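Local coordinates for fasciclin-1 (Drosophila melanogaster, PDB 1O70), which acts as a neural cell adhesion molecule, represented here by its third and fourth FAS1 domains, at residues Y28-D33 and Q75-H80; I136-A141 and Y146-D151; M171-K176 and K217-D222; K179-N184 and H226-L231. All coordinates share one frame; numbering follows the deposited sequence.

Contact 1 of 4, residues Y28-D33 and Q75-H80; sequences YEVIMD and QILNMH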
loop_
_atom_site.group_PDB
_atom_site.type_symbol
_atom_site.label_atom_id
_atom_site.label_comp_id
_atom_site.label_asym_id
_atom_site.label_seq_id
_atom_site.Cartn_x
_atom_site.Cartn_y
_atom_site.Cartn_z
ATOM N N TYR A 28 8.375 19.871 11.639
ATOM C CA TYR A 28 7.556 20.968 12.142
ATOM C C TYR A 28 7.515 22.142 11.172
ATOM O O TYR A 28 6.504 22.840 11.075
ATOM C CB TYR A 28 8.056 21.415 13.515
ATOM C CG TYR A 28 7.857 20.367 14.582
ATOM C CD1 TYR A 28 8.878 20.073 15.492
ATOM C CD2 TYR A 28 6.648 19.665 14.689
ATOM C CE1 TYR A 28 8.711 19.113 16.481
ATOM C CE2 TYR A 28 6.470 18.698 15.680
ATOM C CZ TYR A 28 7.514 18.431 16.577
ATOM O OH TYR A 28 7.358 17.501 17.582
ATOM N N GLU A 29 8.602 22.364 10.445
ATOM C CA GLU A 29 8.598 23.438 9.470
ATOM C C GLU A 29 7.546 23.111 8.419
ATOM O O GLU A 29 6.755 23.972 8.037
ATOM C CB GLU A 29 9.968 23.586 8.825
ATOM C CG GLU A 29 10.846 24.582 9.541
ATOM C CD GLU A 29 12.226 24.633 8.961
ATOM O OE1 GLU A 29 12.345 24.564 7.714
ATOM O OE2 GLU A 29 13.196 24.745 9.745
ATOM N N VAL A 30 7.524 21.861 7.963
ATOM C CA VAL A 30 6.530 21.457 6.978
ATOM C C VAL A 30 5.129 21.686 7.541
ATOM O O VAL A 30 4.231 22.137 6.826
ATOM C CB VAL A 30 6.684 19.973 6.570
ATOM C CG1 VAL A 30 5.510 19.547 5.687
ATOM C CG2 VAL A 30 7.995 19.780 5.808
ATOM N N ILE A 31 4.933 21.393 8.822
ATOM C CA ILE A 31 3.615 21.611 9.414
ATOM C C ILE A 31 3.235 23.097 9.384
ATOM O O ILE A 31 2.071 23.444 9.166
ATOM C CB ILE A 31 3.545 21.097 10.869
ATOM C CG1 ILE A 31 3.704 19.572 10.888
ATOM C CG2 ILE A 31 2.203 21.450 11.482
ATOM C CD1 ILE A 31 3.673 18.971 12.286
ATOM N N MET A 32 4.219 23.968 9.592
ATOM C CA MET A 32 3.980 25.409 9.581
ATOM C C MET A 32 3.508 25.883 8.205
ATOM O O MET A 32 2.514 26.605 8.102
ATOM C CB MET A 32 5.252 26.154 10.008
ATOM C CG MET A 32 5.586 25.977 11.489
ATOM S SD MET A 32 7.220 26.578 11.970
ATOM C CE MET A 32 6.853 28.285 12.290
ATOM N N ASP A 33 4.207 25.456 7.154
ATOM C CA ASP A 33 3.858 25.833 5.789
ATOM C C ASP A 33 2.454 25.395 5.380
ATOM O O ASP A 33 1.844 26.015 4.507
ATOM C CB ASP A 33 4.843 25.228 4.778
ATOM C CG ASP A 33 6.283 25.629 5.031
ATOM O OD1 ASP A 33 6.556 26.838 5.173
ATOM O OD2 ASP A 33 7.150 24.726 5.073
ATOM N N GLN A 75 -2.489 15.724 4.390
ATOM C CA GLN A 75 -2.805 14.304 4.353
ATOM C C GLN A 75 -1.529 13.489 4.467
ATOM O O GLN A 75 -1.501 12.444 5.123
ATOM C CB GLN A 75 -3.513 13.942 3.062
ATOM C CG GLN A 75 -4.890 14.518 2.944
ATOM C CD GLN A 75 -5.608 13.976 1.728
ATOM O OE1 GLN A 75 -5.933 12.783 1.656
ATOM N NE2 GLN A 75 -5.850 14.846 0.755
ATOM N N ILE A 76 -0.477 13.972 3.821
ATOM C CA ILE A 76 0.804 13.302 3.863
ATOM C C ILE A 76 1.348 13.380 5.279
ATOM O O ILE A 76 1.757 12.371 5.852
ATOM C CB ILE A 76 1.771 13.954 2.874
ATOM C CG1 ILE A 76 1.291 13.649 1.452
ATOM C CG2 ILE A 76 3.196 13.480 3.130
ATOM C CD1 ILE A 76 2.172 14.194 0.354
ATOM N N LEU A 77 1.331 14.579 5.849
ATOM C CA LEU A 77 1.803 14.761 7.213
ATOM C C LEU A 77 1.028 13.867 8.174
ATOM O O LEU A 77 1.629 13.174 8.997
ATOM C CB LEU A 77 1.653 16.225 7.648
ATOM C CG LEU A 77 2.647 17.259 7.093
ATOM C CD1 LEU A 77 2.106 18.654 7.333
ATOM C CD2 LEU A 77 4.013 17.090 7.756
ATOM N N ASN A 78 -0.297 13.863 8.060
ATOM C CA ASN A 78 -1.130 13.063 8.950
ATOM C C ASN A 78 -0.850 11.569 8.980
ATOM O O ASN A 78 -1.037 10.938 10.018
ATOM C CB ASN A 78 -2.606 13.270 8.635
ATOM C CG ASN A 78 -3.057 14.683 8.898
ATOM O OD1 ASN A 78 -2.599 15.329 9.836
ATOM N ND2 ASN A 78 -3.970 15.173 8.071
ATOM N N MET A 79 -0.412 10.992 7.866
ATOM C CA MET A 79 -0.147 9.563 7.861
ATOM C C MET A 79 1.184 9.219 8.525
ATOM O O MET A 79 1.482 8.046 8.757
ATOM C CB MET A 79 -0.212 8.985 6.439
ATOM C CG MET A 79 0.812 9.510 5.476
ATOM S SD MET A 79 0.746 8.663 3.867
ATOM C CE MET A 79 -0.766 9.366 3.154
ATOM N N HIS A 80 1.981 10.241 8.843
ATOM C CA HIS A 80 3.261 10.025 9.522
ATOM C C HIS A 80 3.025 10.104 11.026
ATOM O O HIS A 80 3.962 9.967 11.808
ATOM C CB HIS A 80 4.287 11.096 9.151
ATOM C CG HIS A 80 4.913 10.913 7.803
ATOM N ND1 HIS A 80 4.331 11.372 6.641
ATOM C CD2 HIS A 80 6.097 10.364 7.438
ATOM C CE1 HIS A 80 5.132 11.120 5.619
ATOM N NE2 HIS A 80 6.211 10.509 6.076
#
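V30 swings CG1 to the side opposite its own backbone N (chi1 172°), and L77 sets CG anti to its carbonyl carbon (chi1 -75°), turning V30 CG1 onto the methyls of L77 between helix 21-33 and helix 70-79. V30 CG1 packs against the forked end of the leucine, 3.5 Å from L77 CD2, with L77 CD1 slightly farther off. I31 closes the other side of the fork: its CG1 lies 4.0 Å from L77 CD1, and its backbone CA approaches the same methyl. This purely apolar, buried pairing belongs to the helical part of the third FAS1 domain, where V38 of helix 37-43 touches both I31 and L77, and F27 also packs on the leucine. Shortening the leucine to an alanine here is likely to open a gap between the helices, leaving V30 CG1 and I31 CG1 without their partner. H80 turns back on its own segment, ND1 donating to I76 O (2.9 Å); the oxygen lies in the imidazole plane, which fixes the ring's rotation.

Contact 2 of 4, residues I136-A141 and Y146-D151; sequences IQADVA and YVHIID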
loop_
_atom_site.group_PDB
_atom_site.type_symbol
_atom_site.label_atom_id
_atom_site.label_comp_id
_atom_site.label_asym_id
_atom_site.label_seq_id
_atom_site.Cartn_x
_atom_site.Cartn_y
_atom_site.Cartn_z
ATOM N N ILE A 136 15.921 4.814 10.017
ATOM C CA ILE A 136 17.355 5.016 10.142
ATOM C C ILE A 136 17.734 5.513 11.526
ATOM O O ILE A 136 18.891 5.831 11.775
ATOM C CB ILE A 136 17.878 6.029 9.113
ATOM C CG1 ILE A 136 17.207 7.385 9.326
ATOM C CG2 ILE A 136 17.604 5.523 7.694
ATOM C CD1 ILE A 136 17.751 8.464 8.402
ATOM N N GLN A 137 16.756 5.585 12.421
ATOM C CA GLN A 137 16.980 6.038 13.790
ATOM C C GLN A 137 15.684 5.798 14.534
ATOM O O GLN A 137 14.626 6.276 14.128
ATOM C CB GLN A 137 17.342 7.522 13.806
ATOM C CG GLN A 137 17.253 8.170 15.179
ATOM C CD GLN A 137 18.539 8.868 15.588
ATOM O OE1 GLN A 137 18.512 9.833 16.358
ATOM N NE2 GLN A 137 19.675 8.372 15.090
ATOM N N ALA A 138 15.766 5.064 15.632
ATOM C CA ALA A 138 14.562 4.731 16.366
ATOM C C ALA A 138 14.537 5.104 17.838
ATOM O O ALA A 138 15.503 5.624 18.390
ATOM C CB ALA A 138 14.294 3.228 16.218
ATOM N N ASP A 139 13.393 4.832 18.454
ATOM C CA ASP A 139 13.194 5.052 19.875
ATOM C C ASP A 139 13.644 6.406 20.407
ATOM O O ASP A 139 14.299 6.478 21.442
ATOM C CB ASP A 139 13.901 3.933 20.654
ATOM C CG ASP A 139 13.284 2.567 20.402
ATOM O OD1 ASP A 139 13.960 1.549 20.698
ATOM O OD2 ASP A 139 12.125 2.519 19.919
ATOM N N VAL A 140 13.315 7.479 19.707
ATOM C CA VAL A 140 13.668 8.801 20.201
ATOM C C VAL A 140 12.523 9.148 21.163
ATOM O O VAL A 140 11.379 9.358 20.738
ATOM C CB VAL A 140 13.758 9.838 19.036
ATOM C CG1 VAL A 140 13.953 11.247 19.587
ATOM C CG2 VAL A 140 14.919 9.481 18.107
ATOM N N ALA A 141 12.824 9.192 22.459
ATOM C CA ALA A 141 11.800 9.460 23.471
ATOM C C ALA A 141 11.025 10.755 23.307
ATOM O O ALA A 141 11.543 11.759 22.811
ATOM C CB ALA A 141 12.410 9.406 24.860
ATOM N N TYR A 146 6.931 8.234 21.012
ATOM C CA TYR A 146 8.250 8.167 20.422
ATOM C C TYR A 146 8.324 8.842 19.062
ATOM O O TYR A 146 7.329 9.327 18.523
ATOM C CB TYR A 146 8.701 6.708 20.275
ATOM C CG TYR A 146 8.740 5.926 21.578
ATOM C CD1 TYR A 146 7.584 5.347 22.100
ATOM C CD2 TYR A 146 9.932 5.778 22.295
ATOM C CE1 TYR A 146 7.607 4.640 23.300
ATOM C CE2 TYR A 146 9.971 5.071 23.502
ATOM C CZ TYR A 146 8.806 4.505 23.999
ATOM O OH TYR A 146 8.818 3.816 25.192
ATOM N N VAL A 147 9.536 8.878 18.524
ATOM C CA VAL A 147 9.798 9.446 17.221
ATOM C C VAL A 147 10.846 8.567 16.568
ATOM O O VAL A 147 11.793 8.131 17.222
ATOM C CB VAL A 147 10.340 10.870 17.335
ATOM C CG1 VAL A 147 10.968 11.287 16.011
ATOM C CG2 VAL A 147 9.222 11.822 17.707
ATOM N N HIS A 148 10.670 8.309 15.282
ATOM C CA HIS A 148 11.607 7.492 14.522
ATOM C C HIS A 148 11.871 8.220 13.210
ATOM O O HIS A 148 10.957 8.820 12.632
ATOM C CB HIS A 148 10.989 6.140 14.189
ATOM C CG HIS A 148 10.445 5.402 15.374
ATOM N ND1 HIS A 148 11.257 4.771 16.295
ATOM C CD2 HIS A 148 9.173 5.153 15.765
ATOM C CE1 HIS A 148 10.508 4.159 17.197
ATOM N NE2 HIS A 148 9.239 4.376 16.897
ATOM N N ILE A 149 13.102 8.155 12.721
ATOM C CA ILE A 149 13.432 8.807 11.460
ATOM C C ILE A 149 13.448 7.796 10.309
ATOM O O ILE A 149 14.092 6.750 10.399
ATOM C CB ILE A 149 14.806 9.542 11.541
ATOM C CG1 ILE A 149 14.707 10.735 12.495
ATOM C CG2 ILE A 149 15.182 10.128 10.182
ATOM C CD1 ILE A 149 14.538 10.383 13.930
ATOM N N ILE A 150 12.719 8.103 9.239
ATOM C CA ILE A 150 12.667 7.223 8.078
ATOM C C ILE A 150 13.319 7.899 6.883
ATOM O O ILE A 150 13.386 9.127 6.816
ATOM C CB ILE A 150 11.217 6.812 7.732
ATOM C CG1 ILE A 150 10.362 8.049 7.420
ATOM C CG2 ILE A 150 10.620 6.019 8.886
ATOM C CD1 ILE A 150 8.901 7.710 7.115
ATOM N N ASP A 151 13.798 7.088 5.944
ATOM C CA ASP A 151 14.498 7.609 4.782
ATOM C C ASP A 151 13.653 7.980 3.579
ATOM O O ASP A 151 14.193 8.344 2.537
ATOM C CB ASP A 151 15.588 6.628 4.351
ATOM C CG ASP A 151 15.044 5.253 4.030
ATOM O OD1 ASP A 151 13.803 5.064 4.015
ATOM O OD2 ASP A 151 15.880 4.360 3.787
#
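A classic beta bulge, in which I136 and Q137 together stand opposite I149, breaks the regular pairing of a hairpin in the third FAS1 domain. Two bonds hold the bulge to the partner strand: I136 N donates to I149 O (2.7 Å), almost in line with the carbonyl, and I149 N donates to Q137 O (2.8 Å) in the carbonyl plane. The side chains follow suit. I136 has CG1 between its backbone N and carbonyl carbon (chi1 61°), and from there CG1 meets I149 CG2 at 3.5 Å. Q137 runs alongside I149 on the other branch, its CG 3.7 Å from I149 CD1. Farther along, V140 and V147 form an antiparallel hydrogen-bonded pair; V140 N to V147 O measures 3.0 Å, while the return bond is weak. Between these two grips the chain bows round the ring edge of H148, with H148 ND1 3.3 Å from A138 CA. D139 OD2 sits in the plane of that ring, 3.6 Å from H148 CE1, but its carboxylate is turned 58° to it. Both polar ends have their bonds outside the hairpin: D139 OD2 with V88 N, and H148 NE2 with L86 O. Strand 145-150 also pairs in parallel with strand 48-53 on its other side, and E20, just ahead of helix 21-33, touches Q137 and V140.

Contact 3 of 4, residues M171-K176 and K217-D222; sequences MSDTYK and KLFMAD. With SO4 (sulfate ion), chain E.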
loop_
_atom_site.group_PDB
_atom_site.type_symbol
_atom_site.label_atom_id
_atom_site.label_comp_id
_atom_site.label_asym_id
_atom_site.label_seq_id
_atom_site.Cartn_x
_atom_site.Cartn_y
_atom_site.Cartn_z
ATOM N N MET A 171 3.730 -9.129 -2.268
ATOM C CA MET A 171 3.313 -9.274 -3.651
ATOM C C MET A 171 4.180 -10.250 -4.431
ATOM O O MET A 171 3.950 -10.449 -5.619
ATOM C CB MET A 171 3.341 -7.898 -4.338
ATOM C CG MET A 171 2.382 -6.858 -3.715
ATOM S SD MET A 171 2.482 -5.228 -4.492
ATOM C CE MET A 171 1.519 -4.198 -3.397
ATOM N N SER A 172 5.139 -10.880 -3.758
ATOM C CA SER A 172 6.076 -11.802 -4.402
ATOM C C SER A 172 5.475 -12.845 -5.355
ATOM O O SER A 172 6.028 -13.074 -6.439
ATOM C CB SER A 172 6.933 -12.511 -3.345
ATOM O OG SER A 172 6.357 -13.748 -2.935
ATOM N N ASP A 173 4.359 -13.467 -4.972
ATOM C CA ASP A 173 3.736 -14.465 -5.837
ATOM C C ASP A 173 3.159 -13.831 -7.097
ATOM O O ASP A 173 3.459 -14.251 -8.219
ATOM C CB ASP A 173 2.633 -15.223 -5.089
ATOM C CG ASP A 173 3.184 -16.285 -4.158
ATOM O OD1 ASP A 173 4.389 -16.553 -4.212
ATOM O OD2 ASP A 173 2.420 -16.863 -3.368
ATOM N N THR A 174 2.326 -12.815 -6.913
ATOM C CA THR A 174 1.744 -12.145 -8.058
ATOM C C THR A 174 2.845 -11.566 -8.953
ATOM O O THR A 174 2.726 -11.590 -10.178
ATOM C CB THR A 174 0.765 -11.026 -7.630
ATOM O OG1 THR A 174 -0.417 -11.617 -7.081
ATOM C CG2 THR A 174 0.373 -10.166 -8.822
ATOM N N TYR A 175 3.931 -11.080 -8.358
ATOM C CA TYR A 175 5.012 -10.511 -9.156
ATOM C C TYR A 175 5.722 -11.601 -9.945
ATOM O O TYR A 175 6.082 -11.413 -11.109
ATOM C CB TYR A 175 6.018 -9.776 -8.264
ATOM C CG TYR A 175 7.331 -9.460 -8.947
ATOM C CD1 TYR A 175 7.388 -8.617 -10.060
ATOM C CD2 TYR A 175 8.522 -10.018 -8.481
ATOM C CE1 TYR A 175 8.604 -8.339 -10.689
ATOM C CE2 TYR A 175 9.739 -9.753 -9.095
ATOM C CZ TYR A 175 9.778 -8.916 -10.195
ATOM O OH TYR A 175 10.991 -8.663 -10.788
ATOM N N LYS A 176 5.919 -12.746 -9.310
ATOM C CA LYS A 176 6.581 -13.854 -9.976
ATOM C C LYS A 176 5.727 -14.436 -11.106
ATOM O O LYS A 176 6.235 -14.743 -12.185
ATOM C CB LYS A 176 6.919 -14.946 -8.966
ATOM C CG LYS A 176 7.505 -16.175 -9.612
ATOM C CD LYS A 176 8.417 -16.906 -8.652
ATOM C CE LYS A 176 7.655 -17.516 -7.497
ATOM N NZ LYS A 176 8.588 -18.309 -6.643
ATOM N N LYS A 217 0.215 -24.945 -12.169
ATOM C CA LYS A 217 0.229 -24.514 -13.565
ATOM C C LYS A 217 0.441 -23.009 -13.724
ATOM O O LYS A 217 1.158 -22.571 -14.628
ATOM C CB LYS A 217 -1.081 -24.895 -14.275
ATOM C CG LYS A 217 -1.251 -26.369 -14.667
ATOM C CD LYS A 217 -2.536 -26.533 -15.506
ATOM C CE LYS A 217 -2.773 -27.966 -15.985
ATOM N NZ LYS A 217 -2.901 -28.939 -14.858
ATOM N N LEU A 218 -0.192 -22.217 -12.859
ATOM C CA LEU A 218 -0.070 -20.766 -12.928
ATOM C C LEU A 218 1.380 -20.340 -12.761
ATOM O O LEU A 218 1.778 -19.280 -13.244
ATOM C CB LEU A 218 -0.941 -20.105 -11.855
ATOM C CG LEU A 218 -2.454 -20.237 -12.074
ATOM C CD1 LEU A 218 -3.198 -19.645 -10.888
ATOM C CD2 LEU A 218 -2.860 -19.527 -13.370
ATOM N N PHE A 219 2.170 -21.164 -12.079
ATOM C CA PHE A 219 3.577 -20.853 -11.891
ATOM C C PHE A 219 4.469 -21.744 -12.764
ATOM O O PHE A 219 5.524 -22.211 -12.329
ATOM C CB PHE A 219 3.978 -20.976 -10.411
ATOM C CG PHE A 219 3.345 -19.940 -9.520
ATOM C CD1 PHE A 219 2.071 -20.141 -8.997
ATOM C CD2 PHE A 219 3.997 -18.736 -9.247
ATOM C CE1 PHE A 219 1.454 -19.169 -8.223
ATOM C CE2 PHE A 219 3.380 -17.756 -8.469
ATOM C CZ PHE A 219 2.104 -17.973 -7.960
ATOM N N MET A 220 4.029 -21.983 -13.998
ATOM C CA MET A 220 4.786 -22.790 -14.962
ATOM C C MET A 220 4.798 -22.090 -16.308
ATOM O O MET A 220 3.764 -21.614 -16.780
ATOM C CB MET A 220 4.170 -24.182 -15.123
ATOM C CG MET A 220 4.710 -25.207 -14.154
ATOM S SD MET A 220 3.739 -26.710 -14.182
ATOM C CE MET A 220 4.676 -27.670 -15.373
ATOM N N ALA A 221 5.974 -22.030 -16.924
ATOM C CA ALA A 221 6.122 -21.378 -18.220
ATOM C C ALA A 221 5.208 -22.004 -19.263
ATOM O O ALA A 221 4.698 -21.313 -20.139
ATOM C CB ALA A 221 7.571 -21.452 -18.680
ATOM N N ASP A 222 4.998 -23.312 -19.166
ATOM C CA ASP A 222 4.134 -23.994 -20.114
ATOM C C ASP A 222 2.762 -23.349 -20.241
ATOM O O ASP A 222 2.146 -23.409 -21.305
ATOM C CB ASP A 222 3.941 -25.458 -19.723
ATOM C CG ASP A 222 4.797 -26.394 -20.539
ATOM O OD1 ASP A 222 4.832 -26.239 -21.783
ATOM O OD2 ASP A 222 5.420 -27.296 -19.935
HETATM S S SO4 E . 5.349 -19.910 -5.066
HETATM O O1 SO4 E . 6.760 -20.339 -5.210
HETATM O O2 SO4 E . 5.102 -18.735 -5.928
HETATM O O3 SO4 E . 4.454 -21.018 -5.469
HETATM O O4 SO4 E . 5.087 -19.547 -3.656
#
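D173, on the first turn of helix 172-177 in the fourth FAS1 domain, meets the ring of F219, in the segment that follows helix 212-218. The direct contact between the two elements is van der Waals in kind. D173 O comes to the ring edge, near its plane, 3.5 Å from F219 CE2, and D173 CB packs 4.0 Å from F219 CZ. K176 adds its CE carbon, which approaches F219 CD2 obliquely at 4.2 Å. H215 also brings its ring to that of F219, with planes about 35° apart, while W204 of helix 201-210 touches D173.

Polar contacts run instead to a sulfate ion, probably taken up from the crystallisation liquor. It sits over one face of the F219 ring, with its O2 3.2 Å from F219 CE2. D173 OD1 also lies near that oxygen, and the nearby ammonium of K176 may offset the negative charges gathered here. A glycine in place of D173, lacking CB, would probably leave the CZ end of the phenylalanine ring without its side-chain neighbour. The lysine starts out with CG anti to the backbone N and then bends at its third torsion (chi3 68°), a course that delivers NZ to the ion: K176 NZ donates to sulfate O1 at 3.1 Å.

Contact 4 of 4, residues K179-N184 and H226-L231; sequences KFSHFN and HSKSIL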
loop_
_atom_site.group_PDB
_atom_site.type_symbol
_atom_site.label_atom_id
_atom_site.label_comp_id
_atom_site.label_asym_id
_atom_site.label_seq_id
_atom_site.Cartn_x
_atom_site.Cartn_y
_atom_site.Cartn_z
ATOM N N LYS A 179 5.813 -12.871 -14.521
ATOM C CA LYS A 179 7.052 -12.944 -15.275
ATOM C C LYS A 179 7.012 -13.959 -16.407
ATOM O O LYS A 179 7.536 -13.703 -17.487
ATOM C CB LYS A 179 8.210 -13.289 -14.353
ATOM C CG LYS A 179 8.731 -12.143 -13.533
ATOM C CD LYS A 179 9.898 -12.654 -12.727
ATOM C CE LYS A 179 10.665 -11.549 -12.057
ATOM N NZ LYS A 179 11.839 -12.139 -11.359
ATOM N N PHE A 180 6.383 -15.105 -16.167
ATOM C CA PHE A 180 6.326 -16.149 -17.175
ATOM C C PHE A 180 5.853 -15.684 -18.546
ATOM O O PHE A 180 6.309 -16.199 -19.553
ATOM C CB PHE A 180 5.431 -17.305 -16.710
ATOM C CG PHE A 180 5.858 -17.925 -15.418
ATOM C CD1 PHE A 180 5.389 -17.427 -14.208
ATOM C CD2 PHE A 180 6.739 -19.004 -15.407
ATOM C CE1 PHE A 180 5.792 -17.993 -13.006
ATOM C CE2 PHE A 180 7.148 -19.579 -14.206
ATOM C CZ PHE A 180 6.675 -19.075 -13.001
ATOM N N SER A 181 4.953 -14.709 -18.577
ATOM C CA SER A 181 4.393 -14.203 -19.823
ATOM C C SER A 181 4.839 -12.784 -20.148
ATOM O O SER A 181 4.367 -12.189 -21.115
ATOM C CB SER A 181 2.874 -14.193 -19.728
ATOM O OG SER A 181 2.459 -13.163 -18.842
ATOM N N HIS A 182 5.718 -12.230 -19.322
ATOM C CA HIS A 182 6.211 -10.869 -19.516
ATOM C C HIS A 182 5.080 -9.871 -19.347
ATOM O O HIS A 182 5.089 -8.774 -19.914
ATOM C CB HIS A 182 6.863 -10.736 -20.892
ATOM C CG HIS A 182 8.104 -11.560 -21.039
ATOM N ND1 HIS A 182 9.365 -11.069 -20.764
ATOM C CD2 HIS A 182 8.274 -12.859 -21.380
ATOM C CE1 HIS A 182 10.256 -12.030 -20.932
ATOM N NE2 HIS A 182 9.620 -13.127 -21.304
ATOM N N PHE A 183 4.096 -10.278 -18.552
ATOM C CA PHE A 183 2.947 -9.450 -18.241
ATOM C C PHE A 183 3.416 -8.212 -17.471
ATOM O O PHE A 183 2.860 -7.132 -17.638
ATOM C CB PHE A 183 1.973 -10.243 -17.370
ATOM C CG PHE A 183 0.827 -9.432 -16.843
ATOM C CD1 PHE A 183 -0.320 -9.266 -17.591
ATOM C CD2 PHE A 183 0.911 -8.809 -15.605
ATOM C CE1 PHE A 183 -1.376 -8.504 -17.110
ATOM C CE2 PHE A 183 -0.139 -8.042 -15.114
ATOM C CZ PHE A 183 -1.280 -7.887 -15.872
ATOM N N ASN A 184 4.440 -8.372 -16.632
ATOM C CA ASN A 184 4.949 -7.266 -15.821
ATOM C C ASN A 184 5.568 -6.111 -16.596
ATOM O O ASN A 184 5.440 -4.952 -16.201
ATOM C CB ASN A 184 6.001 -7.751 -14.820
ATOM C CG ASN A 184 5.490 -8.824 -13.898
ATOM O OD1 ASN A 184 4.292 -8.954 -13.682
ATOM N ND2 ASN A 184 6.405 -9.593 -13.328
ATOM N N HIS A 226 -2.289 -18.857 -19.813
ATOM C CA HIS A 226 -3.299 -18.913 -18.761
ATOM C C HIS A 226 -3.021 -17.884 -17.661
ATOM O O HIS A 226 -3.891 -17.083 -17.322
ATOM C CB HIS A 226 -3.348 -20.320 -18.150
ATOM C CG HIS A 226 -3.874 -21.376 -19.077
ATOM N ND1 HIS A 226 -3.783 -22.725 -18.793
ATOM C CD2 HIS A 226 -4.512 -21.290 -20.270
ATOM C CE1 HIS A 226 -4.340 -23.420 -19.768
ATOM N NE2 HIS A 226 -4.792 -22.573 -20.677
ATOM N N SER A 227 -1.811 -17.901 -17.109
ATOM C CA SER A 227 -1.459 -16.959 -16.058
ATOM C C SER A 227 -1.630 -15.513 -16.513
ATOM O O SER A 227 -2.069 -14.665 -15.735
ATOM C CB SER A 227 -0.025 -17.194 -15.575
ATOM O OG SER A 227 0.898 -17.136 -16.638
ATOM N N LYS A 228 -1.303 -15.223 -17.769
ATOM C CA LYS A 228 -1.441 -13.860 -18.272
ATOM C C LYS A 228 -2.897 -13.458 -18.317
ATOM O O LYS A 228 -3.267 -12.341 -17.950
ATOM C CB LYS A 228 -0.854 -13.726 -19.674
ATOM C CG LYS A 228 -0.923 -12.293 -20.201
ATOM C CD LYS A 228 0.330 -11.928 -20.986
ATOM C CE LYS A 228 0.273 -12.455 -22.410
ATOM N NZ LYS A 228 -0.730 -11.713 -23.227
ATOM N N SER A 229 -3.720 -14.380 -18.787
ATOM C CA SER A 229 -5.147 -14.151 -18.898
ATOM C C SER A 229 -5.743 -13.862 -17.518
ATOM O O SER A 229 -6.618 -13.006 -17.383
ATOM C CB SER A 229 -5.800 -15.384 -19.524
ATOM O OG SER A 229 -7.207 -15.248 -19.589
ATOM N N ILE A 230 -5.261 -14.580 -16.500
ATOM C CA ILE A 230 -5.740 -14.411 -15.123
ATOM C C ILE A 230 -5.368 -13.024 -14.594
ATOM O O ILE A 230 -6.201 -12.325 -14.029
ATOM C CB ILE A 230 -5.130 -15.469 -14.164
ATOM C CG1 ILE A 230 -5.488 -16.882 -14.631
ATOM C CG2 ILE A 230 -5.651 -15.246 -12.745
ATOM C CD1 ILE A 230 -6.973 -17.223 -14.507
ATOM N N LEU A 231 -4.111 -12.639 -14.784
ATOM C CA LEU A 231 -3.630 -11.346 -14.332
ATOM C C LEU A 231 -4.272 -10.182 -15.069
ATOM O O LEU A 231 -4.630 -9.177 -14.455
ATOM C CB LEU A 231 -2.110 -11.276 -14.472
ATOM C CG LEU A 231 -1.246 -11.729 -13.284
ATOM C CD1 LEU A 231 -2.025 -12.644 -12.347
ATOM C CD2 LEU A 231 0.007 -12.405 -13.813
HETATM O O HOH W 1 2.314 -14.631 -16.762
#
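F183 and L231 make the close-packed half of this contact. L231 CB stands 3.7 Å from the centroid of the F183 ring and only 10° off the ring normal, a CH-pi contact over the centre of the face. The phenylalanine reaches the helix because its CG is anti to the backbone N (chi1 173°). K228 CG reaches the same ring obliquely, 4.0 Å from F183 CD1, and M177 of helix 172-177 packs against L231. In the fourth FAS1 domain this seats the loop that links helix 172-177 to strand 193-199 on the flank of helix 224-232. The loop opens with a type I beta turn from K179 to H182, closed by H182 N donating to K179 O (3.0 Å). S181, within that turn, faces the looser half, where a serine lies along the aliphatic part of a lysine and a water bridges toward the helix. S181 OG lies 3.3 Å from K228 CD and receives a weak bond from F183 N. The water donates to S227 OG (2.9 Å) and lies close to S181 OG, at a separation too short to be trusted in detail. S227 OG is bonded to S224 O as well. The lysine chain, bent at three successive torsions, carries NZ to the partly exposed margin, where its ion pair with E232 is long and weak and R263 brings a like charge close.

Contact 1 is wholly buried and wholly apolar, aliphatic side chains between helices; contact 3 lies at the surface, and there an aromatic ring, a lysine and an aspartate gather about an ion. Contacts 2 and 4 are partly buried and mix the two chemistries, contact 2 through backbone bonding within a sheet, contact 4 through a loop laid on a helix. Contacts 1 and 2 share the third FAS1 domain and meet where H80 CD2 lies 3.9 Å from I150 CD1. Contacts 3 and 4 interleave along the chain in the fourth domain, drawing on helices 212-218 and 224-232, which follow each other in the chain, with Y175 O 2.9 Å from N184 ND2. Centres of contacts in different domains lie about 37 to 40 Å apart.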